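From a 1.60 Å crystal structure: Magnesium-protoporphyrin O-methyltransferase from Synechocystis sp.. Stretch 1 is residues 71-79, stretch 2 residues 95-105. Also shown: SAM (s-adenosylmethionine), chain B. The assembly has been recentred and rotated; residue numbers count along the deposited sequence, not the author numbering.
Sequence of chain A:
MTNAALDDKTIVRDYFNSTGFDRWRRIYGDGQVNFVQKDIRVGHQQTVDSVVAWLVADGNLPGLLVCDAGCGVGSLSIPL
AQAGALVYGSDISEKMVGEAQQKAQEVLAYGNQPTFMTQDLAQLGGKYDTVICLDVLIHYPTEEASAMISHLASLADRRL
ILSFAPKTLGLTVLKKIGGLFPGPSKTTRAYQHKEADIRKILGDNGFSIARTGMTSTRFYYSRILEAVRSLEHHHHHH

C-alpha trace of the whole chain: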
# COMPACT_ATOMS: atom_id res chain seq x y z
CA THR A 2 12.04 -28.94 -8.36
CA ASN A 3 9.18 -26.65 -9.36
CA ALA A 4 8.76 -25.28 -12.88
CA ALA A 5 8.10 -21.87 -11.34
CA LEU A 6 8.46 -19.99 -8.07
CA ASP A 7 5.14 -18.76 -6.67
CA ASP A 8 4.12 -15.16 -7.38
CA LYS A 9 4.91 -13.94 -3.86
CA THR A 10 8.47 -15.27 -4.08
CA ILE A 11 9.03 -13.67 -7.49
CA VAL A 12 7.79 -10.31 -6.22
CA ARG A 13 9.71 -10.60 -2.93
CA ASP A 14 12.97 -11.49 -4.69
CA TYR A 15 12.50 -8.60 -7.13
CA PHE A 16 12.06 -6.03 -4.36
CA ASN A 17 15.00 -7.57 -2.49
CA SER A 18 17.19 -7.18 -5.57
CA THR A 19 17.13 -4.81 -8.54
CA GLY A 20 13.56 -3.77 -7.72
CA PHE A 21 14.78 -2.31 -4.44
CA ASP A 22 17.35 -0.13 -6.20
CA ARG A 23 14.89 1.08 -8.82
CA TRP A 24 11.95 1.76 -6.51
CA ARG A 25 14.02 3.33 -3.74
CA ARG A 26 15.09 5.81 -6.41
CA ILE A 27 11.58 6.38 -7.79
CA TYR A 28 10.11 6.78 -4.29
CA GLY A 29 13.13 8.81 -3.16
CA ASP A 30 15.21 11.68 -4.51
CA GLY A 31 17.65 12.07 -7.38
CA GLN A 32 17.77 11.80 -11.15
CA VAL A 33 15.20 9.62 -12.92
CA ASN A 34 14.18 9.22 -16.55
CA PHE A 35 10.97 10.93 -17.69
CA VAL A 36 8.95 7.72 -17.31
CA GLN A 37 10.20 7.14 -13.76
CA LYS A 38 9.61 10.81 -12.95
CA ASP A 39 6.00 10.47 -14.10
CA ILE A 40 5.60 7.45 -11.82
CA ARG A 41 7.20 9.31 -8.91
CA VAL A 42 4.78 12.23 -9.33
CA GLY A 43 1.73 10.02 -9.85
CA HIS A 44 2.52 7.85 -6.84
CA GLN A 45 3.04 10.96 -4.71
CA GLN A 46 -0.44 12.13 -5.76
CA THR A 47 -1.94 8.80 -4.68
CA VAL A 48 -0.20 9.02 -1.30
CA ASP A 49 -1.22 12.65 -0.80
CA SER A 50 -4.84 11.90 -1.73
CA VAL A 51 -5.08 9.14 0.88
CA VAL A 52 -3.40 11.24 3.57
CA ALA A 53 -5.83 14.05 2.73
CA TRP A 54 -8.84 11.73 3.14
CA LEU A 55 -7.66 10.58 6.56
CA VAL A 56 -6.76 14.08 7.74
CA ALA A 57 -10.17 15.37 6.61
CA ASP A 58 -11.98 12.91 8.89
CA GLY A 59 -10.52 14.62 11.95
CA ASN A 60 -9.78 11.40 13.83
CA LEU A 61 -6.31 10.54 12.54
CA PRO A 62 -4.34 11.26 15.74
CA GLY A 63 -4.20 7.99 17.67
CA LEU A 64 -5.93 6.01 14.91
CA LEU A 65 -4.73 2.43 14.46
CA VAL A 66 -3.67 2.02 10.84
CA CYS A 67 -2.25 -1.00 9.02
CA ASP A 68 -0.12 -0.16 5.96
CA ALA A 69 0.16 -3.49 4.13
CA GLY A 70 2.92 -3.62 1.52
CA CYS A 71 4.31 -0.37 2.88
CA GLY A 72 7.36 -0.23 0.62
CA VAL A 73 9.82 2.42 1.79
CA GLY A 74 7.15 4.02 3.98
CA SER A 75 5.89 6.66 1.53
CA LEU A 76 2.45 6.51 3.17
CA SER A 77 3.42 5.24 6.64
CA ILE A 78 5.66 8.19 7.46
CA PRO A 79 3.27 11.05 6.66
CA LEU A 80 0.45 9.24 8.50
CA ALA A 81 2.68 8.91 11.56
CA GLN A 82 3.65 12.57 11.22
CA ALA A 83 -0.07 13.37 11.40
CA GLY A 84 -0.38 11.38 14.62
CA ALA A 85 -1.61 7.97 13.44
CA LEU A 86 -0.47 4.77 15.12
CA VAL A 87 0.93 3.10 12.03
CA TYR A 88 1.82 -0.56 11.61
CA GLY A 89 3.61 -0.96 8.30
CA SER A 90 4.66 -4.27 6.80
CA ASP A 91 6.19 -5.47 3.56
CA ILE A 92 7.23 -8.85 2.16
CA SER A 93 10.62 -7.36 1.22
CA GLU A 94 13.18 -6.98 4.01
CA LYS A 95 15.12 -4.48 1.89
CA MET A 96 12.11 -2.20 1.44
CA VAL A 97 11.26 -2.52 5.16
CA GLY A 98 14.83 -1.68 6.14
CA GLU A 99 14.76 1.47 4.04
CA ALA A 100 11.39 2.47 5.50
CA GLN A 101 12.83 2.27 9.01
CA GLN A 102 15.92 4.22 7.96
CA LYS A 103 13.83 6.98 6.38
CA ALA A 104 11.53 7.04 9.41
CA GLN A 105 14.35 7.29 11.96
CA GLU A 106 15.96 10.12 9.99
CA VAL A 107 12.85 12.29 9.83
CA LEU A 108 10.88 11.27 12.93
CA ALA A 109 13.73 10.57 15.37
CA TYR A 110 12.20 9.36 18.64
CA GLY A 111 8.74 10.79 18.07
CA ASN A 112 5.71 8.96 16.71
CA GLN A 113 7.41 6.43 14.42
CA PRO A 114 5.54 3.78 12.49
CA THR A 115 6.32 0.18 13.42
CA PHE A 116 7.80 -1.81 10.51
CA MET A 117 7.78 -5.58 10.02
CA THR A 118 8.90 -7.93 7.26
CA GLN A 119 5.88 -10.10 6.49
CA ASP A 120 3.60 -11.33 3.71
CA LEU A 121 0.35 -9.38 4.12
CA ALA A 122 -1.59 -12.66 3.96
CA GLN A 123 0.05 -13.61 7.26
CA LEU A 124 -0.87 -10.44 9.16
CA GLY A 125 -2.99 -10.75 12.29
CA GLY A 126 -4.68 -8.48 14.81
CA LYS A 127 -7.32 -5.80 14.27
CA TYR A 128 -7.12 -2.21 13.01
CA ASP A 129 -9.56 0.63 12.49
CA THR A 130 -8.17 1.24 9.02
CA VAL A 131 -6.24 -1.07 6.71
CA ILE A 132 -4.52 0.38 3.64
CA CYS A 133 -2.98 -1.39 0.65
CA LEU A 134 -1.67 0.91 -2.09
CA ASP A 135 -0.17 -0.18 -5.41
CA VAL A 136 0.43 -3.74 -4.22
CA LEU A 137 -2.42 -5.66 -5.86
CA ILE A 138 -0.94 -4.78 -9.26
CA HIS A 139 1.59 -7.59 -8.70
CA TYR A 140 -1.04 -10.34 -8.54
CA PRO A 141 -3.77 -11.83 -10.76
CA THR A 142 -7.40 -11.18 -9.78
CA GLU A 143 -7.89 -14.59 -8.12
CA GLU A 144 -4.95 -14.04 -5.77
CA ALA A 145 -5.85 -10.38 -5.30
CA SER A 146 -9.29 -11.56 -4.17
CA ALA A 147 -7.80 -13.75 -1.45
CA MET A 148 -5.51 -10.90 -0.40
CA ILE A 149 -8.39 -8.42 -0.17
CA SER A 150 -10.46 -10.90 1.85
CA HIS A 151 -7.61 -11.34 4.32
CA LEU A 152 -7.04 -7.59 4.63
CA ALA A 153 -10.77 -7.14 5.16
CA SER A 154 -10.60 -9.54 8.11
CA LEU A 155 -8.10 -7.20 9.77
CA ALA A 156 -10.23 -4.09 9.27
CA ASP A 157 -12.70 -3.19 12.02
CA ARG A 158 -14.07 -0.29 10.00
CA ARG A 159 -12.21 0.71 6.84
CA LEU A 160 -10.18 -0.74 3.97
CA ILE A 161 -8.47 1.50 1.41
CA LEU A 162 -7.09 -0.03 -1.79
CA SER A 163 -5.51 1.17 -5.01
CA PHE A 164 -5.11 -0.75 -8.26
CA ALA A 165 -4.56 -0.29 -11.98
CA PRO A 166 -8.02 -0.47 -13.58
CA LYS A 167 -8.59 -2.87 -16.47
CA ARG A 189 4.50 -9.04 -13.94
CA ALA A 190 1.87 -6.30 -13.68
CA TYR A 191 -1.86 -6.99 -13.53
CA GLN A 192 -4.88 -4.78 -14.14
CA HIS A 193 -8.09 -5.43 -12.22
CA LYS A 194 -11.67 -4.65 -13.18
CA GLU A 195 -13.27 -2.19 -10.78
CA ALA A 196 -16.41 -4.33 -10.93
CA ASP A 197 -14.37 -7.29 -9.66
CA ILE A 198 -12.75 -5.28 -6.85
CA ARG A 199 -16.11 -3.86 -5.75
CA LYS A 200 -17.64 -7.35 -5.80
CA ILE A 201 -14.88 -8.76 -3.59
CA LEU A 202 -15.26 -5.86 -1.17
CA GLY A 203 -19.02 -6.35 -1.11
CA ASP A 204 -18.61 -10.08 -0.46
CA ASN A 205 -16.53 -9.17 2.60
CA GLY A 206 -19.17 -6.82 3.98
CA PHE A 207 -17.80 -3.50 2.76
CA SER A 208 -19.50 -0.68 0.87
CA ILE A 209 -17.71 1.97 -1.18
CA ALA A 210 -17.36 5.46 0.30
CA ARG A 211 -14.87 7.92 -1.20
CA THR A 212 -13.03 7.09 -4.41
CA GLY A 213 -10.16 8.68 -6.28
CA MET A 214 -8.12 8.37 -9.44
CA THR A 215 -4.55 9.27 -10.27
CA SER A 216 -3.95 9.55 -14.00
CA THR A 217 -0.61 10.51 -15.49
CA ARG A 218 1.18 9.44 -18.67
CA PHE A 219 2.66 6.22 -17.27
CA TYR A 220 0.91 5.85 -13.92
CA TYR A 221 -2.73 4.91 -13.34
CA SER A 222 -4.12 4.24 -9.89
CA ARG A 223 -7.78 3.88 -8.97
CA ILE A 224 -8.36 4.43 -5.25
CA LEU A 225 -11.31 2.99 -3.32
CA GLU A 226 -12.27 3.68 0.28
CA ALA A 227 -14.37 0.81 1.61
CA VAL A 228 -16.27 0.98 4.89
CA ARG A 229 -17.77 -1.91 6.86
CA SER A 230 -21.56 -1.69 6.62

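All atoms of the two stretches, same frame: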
# COMPACT_ATOMS: atom_id res chain seq x y z
N CYS A 71 3.99 -1.77 2.64
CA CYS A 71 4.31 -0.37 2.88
C CYS A 71 5.47 0.19 2.07
O CYS A 71 5.69 1.41 2.06
CB CYS A 71 4.57 -0.14 4.38
SG CYS A 71 6.04 -0.98 5.01
N GLY A 72 6.23 -0.68 1.41
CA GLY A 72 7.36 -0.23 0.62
C GLY A 72 8.40 0.47 1.48
O GLY A 72 8.78 -0.04 2.53
N VAL A 73 8.85 1.64 1.03
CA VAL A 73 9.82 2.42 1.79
C VAL A 73 9.15 3.43 2.72
O VAL A 73 9.77 4.40 3.16
CB VAL A 73 10.84 3.15 0.87
CG1 VAL A 73 11.67 2.14 0.08
CG2 VAL A 73 10.12 4.11 -0.07
N GLY A 74 7.87 3.21 3.01
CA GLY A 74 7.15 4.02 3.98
C GLY A 74 6.59 5.34 3.47
O GLY A 74 6.34 6.25 4.25
N SER A 75 6.38 5.43 2.15
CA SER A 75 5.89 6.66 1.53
C SER A 75 4.56 7.12 2.13
O SER A 75 4.31 8.32 2.22
CB SER A 75 5.73 6.47 0.03
OG SER A 75 6.98 6.18 -0.58
N LEU A 76 3.71 6.18 2.52
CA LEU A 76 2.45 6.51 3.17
C LEU A 76 2.58 6.46 4.69
O LEU A 76 2.03 7.30 5.40
CB LEU A 76 1.33 5.58 2.71
CG LEU A 76 -0.02 5.81 3.39
CD1 LEU A 76 -0.61 7.16 2.99
CD2 LEU A 76 -0.98 4.69 3.07
N SER A 77 3.30 5.45 5.19
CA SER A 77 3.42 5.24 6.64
C SER A 77 3.97 6.45 7.38
O SER A 77 3.47 6.83 8.44
CB SER A 77 4.32 4.04 6.93
OG SER A 77 3.71 2.83 6.51
N ILE A 78 5.01 7.06 6.81
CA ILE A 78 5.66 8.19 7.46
C ILE A 78 4.76 9.43 7.58
O ILE A 78 4.59 9.95 8.69
CB ILE A 78 7.04 8.49 6.83
CG1 ILE A 78 7.98 7.30 7.07
CG2 ILE A 78 7.64 9.77 7.40
CD1 ILE A 78 9.27 7.36 6.28
N PRO A 79 4.16 9.89 6.47
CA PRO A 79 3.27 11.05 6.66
C PRO A 79 2.05 10.78 7.54
O PRO A 79 1.57 11.71 8.19
CB PRO A 79 2.83 11.41 5.23
CG PRO A 79 3.15 10.22 4.40
CD PRO A 79 4.34 9.57 5.05
N LYS A 95 14.37 -5.64 2.36
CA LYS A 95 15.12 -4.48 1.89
C LYS A 95 14.26 -3.22 1.92
O LYS A 95 14.69 -2.17 2.38
CB LYS A 95 15.70 -4.70 0.50
CG LYS A 95 16.81 -5.75 0.45
CD LYS A 95 17.91 -5.36 -0.52
CE LYS A 95 18.74 -4.20 0.02
NZ LYS A 95 19.93 -3.93 -0.84
N MET A 96 13.03 -3.33 1.43
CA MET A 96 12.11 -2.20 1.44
C MET A 96 11.80 -1.77 2.88
O MET A 96 11.84 -0.59 3.20
CB MET A 96 10.82 -2.52 0.68
CG MET A 96 11.04 -2.85 -0.80
SD MET A 96 11.50 -1.42 -1.82
CE MET A 96 9.90 -0.66 -2.10
N VAL A 97 11.52 -2.76 3.74
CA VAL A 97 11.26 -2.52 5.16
C VAL A 97 12.42 -1.81 5.84
O VAL A 97 12.22 -0.86 6.60
CB VAL A 97 11.00 -3.85 5.91
CG1 VAL A 97 11.07 -3.64 7.42
CG2 VAL A 97 9.66 -4.43 5.51
N GLY A 98 13.64 -2.27 5.56
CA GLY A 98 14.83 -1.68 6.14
C GLY A 98 14.98 -0.22 5.77
O GLY A 98 15.35 0.61 6.60
N GLU A 99 14.68 0.09 4.51
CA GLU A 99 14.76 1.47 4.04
C GLU A 99 13.68 2.33 4.69
O GLU A 99 13.93 3.48 5.05
CB GLU A 99 14.66 1.52 2.52
CG GLU A 99 14.83 2.91 1.92
CD GLU A 99 16.25 3.44 2.07
OE1 GLU A 99 17.18 2.64 2.29
OE2 GLU A 99 16.43 4.67 1.95
N ALA A 100 12.48 1.76 4.85
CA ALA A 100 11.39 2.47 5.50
C ALA A 100 11.78 2.90 6.91
O ALA A 100 11.56 4.04 7.31
CB ALA A 100 10.13 1.61 5.54
N GLN A 101 12.38 1.98 7.65
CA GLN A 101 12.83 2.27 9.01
C GLN A 101 13.93 3.32 9.03
O GLN A 101 13.95 4.20 9.89
CB GLN A 101 13.28 0.99 9.72
CG GLN A 101 13.86 1.23 11.11
CD GLN A 101 12.92 2.00 12.03
OE1 GLN A 101 11.70 1.87 11.95
NE2 GLN A 101 13.50 2.81 12.91
N GLN A 102 14.85 3.24 8.07
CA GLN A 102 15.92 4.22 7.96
C GLN A 102 15.37 5.61 7.68
O GLN A 102 15.76 6.59 8.33
CB GLN A 102 16.93 3.82 6.88
CG GLN A 102 17.85 2.68 7.29
CD GLN A 102 18.76 3.05 8.44
OE1 GLN A 102 19.26 4.17 8.51
NE2 GLN A 102 18.97 2.12 9.36
N LYS A 103 14.44 5.70 6.73
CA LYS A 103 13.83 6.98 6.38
C LYS A 103 13.01 7.53 7.55
O LYS A 103 13.00 8.74 7.79
CB LYS A 103 12.97 6.85 5.12
CG LYS A 103 13.76 6.46 3.87
CD LYS A 103 12.88 6.37 2.63
CE LYS A 103 12.66 7.73 1.98
NZ LYS A 103 11.89 7.63 0.70
N ALA A 104 12.34 6.64 8.27
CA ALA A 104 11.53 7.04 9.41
C ALA A 104 12.38 7.58 10.55
O ALA A 104 12.08 8.63 11.11
CB ALA A 104 10.67 5.87 9.90
N GLN A 105 13.46 6.87 10.88
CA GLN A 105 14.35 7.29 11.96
C GLN A 105 14.98 8.65 11.67
O GLN A 105 15.16 9.47 12.57
CB GLN A 105 15.45 6.24 12.19
CG GLN A 105 16.44 6.60 13.29
CD GLN A 105 15.83 6.51 14.68
OE1 GLN A 105 15.07 5.58 14.98
NE2 GLN A 105 16.16 7.47 15.54
N SAM B . 2.40 0.64 -0.81
CA SAM B . 3.70 1.28 -1.03
C SAM B . 3.53 2.67 -1.63
O SAM B . 2.53 2.95 -2.30
OXT SAM B . 4.38 3.54 -1.45
CB SAM B . 4.63 0.42 -1.89
CG SAM B . 4.13 0.05 -3.29
SD SAM B . 5.38 -0.89 -4.22
CE SAM B . 4.81 -0.66 -5.92
C5' SAM B . 4.80 -2.58 -3.94
C4' SAM B . 5.28 -3.12 -2.60
O4' SAM B . 4.44 -4.19 -2.22
C3' SAM B . 6.70 -3.67 -2.66
O3' SAM B . 7.46 -3.07 -1.64
C2' SAM B . 6.55 -5.15 -2.37
O2' SAM B . 7.62 -5.66 -1.61
C1' SAM B . 5.23 -5.18 -1.62
N9 SAM B . 4.55 -6.48 -1.68
C8 SAM B . 4.33 -7.26 -2.79
N7 SAM B . 3.67 -8.37 -2.39
C5 SAM B . 3.46 -8.31 -1.06
C6 SAM B . 2.85 -9.17 -0.16
N6 SAM B . 2.32 -10.31 -0.59
N1 SAM B . 2.80 -8.83 1.17
C2 SAM B . 3.34 -7.64 1.61
N3 SAM B . 3.96 -6.79 0.71
C4 SAM B . 4.01 -7.12 -0.60
O HOH W 1 9.46 7.05 2.25

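Two carbonyl oxygens lie unusually close together in this contact: Gly72 O lies 3.2 Å from Met96 O, and since both are acceptors no hydrogen bond can join them. Met96 O is not left unpaired, because it accepts the helical bond from Ala100 N at 2.9 Å. Indeed no direct hydrogen bond links the loop to the helix.

What replaces it is close packing. Val73 O sits 3.4 Å from Ala100 CA, a CA-H...O contact with an angle of 147° at the hydrogen, and the backbones come within 4.0 Å between Val73 CA and Ala100 CA; the small Ala100 side chain packs beside them, its CB 3.7 Å from Gly72 O and 3.8 Å from Gly74 N. The same Val73 O accepts a hydrogen bond from a water at 2.8 Å; that water in turn accepts one from Lys103 NZ at 2.9 Å, so the water bridges Lys103 NZ to the loop, while the lysine chain also packs directly on it, Lys103 CD lying 3.7 Å from Val73 O.

Branched Val73 fills space along the helix, its CG1 lying 3.7 Å from Glu99 CG and 4.0 Å from Met96 CE. Farther along, Ile78 points toward the helix and its long side chain brings CD1 to 3.7 Å from Ala104 N and 4.2 Å from Ala104 CB, an apolar contact with a small residue.

Gly72 suits its positive phi of 61°, and an ideal CB there would clash with SAM CB at 2.7 Å. Flexible Met96 also reaches the ligand, its CE 3.5 Å from SAM O3'.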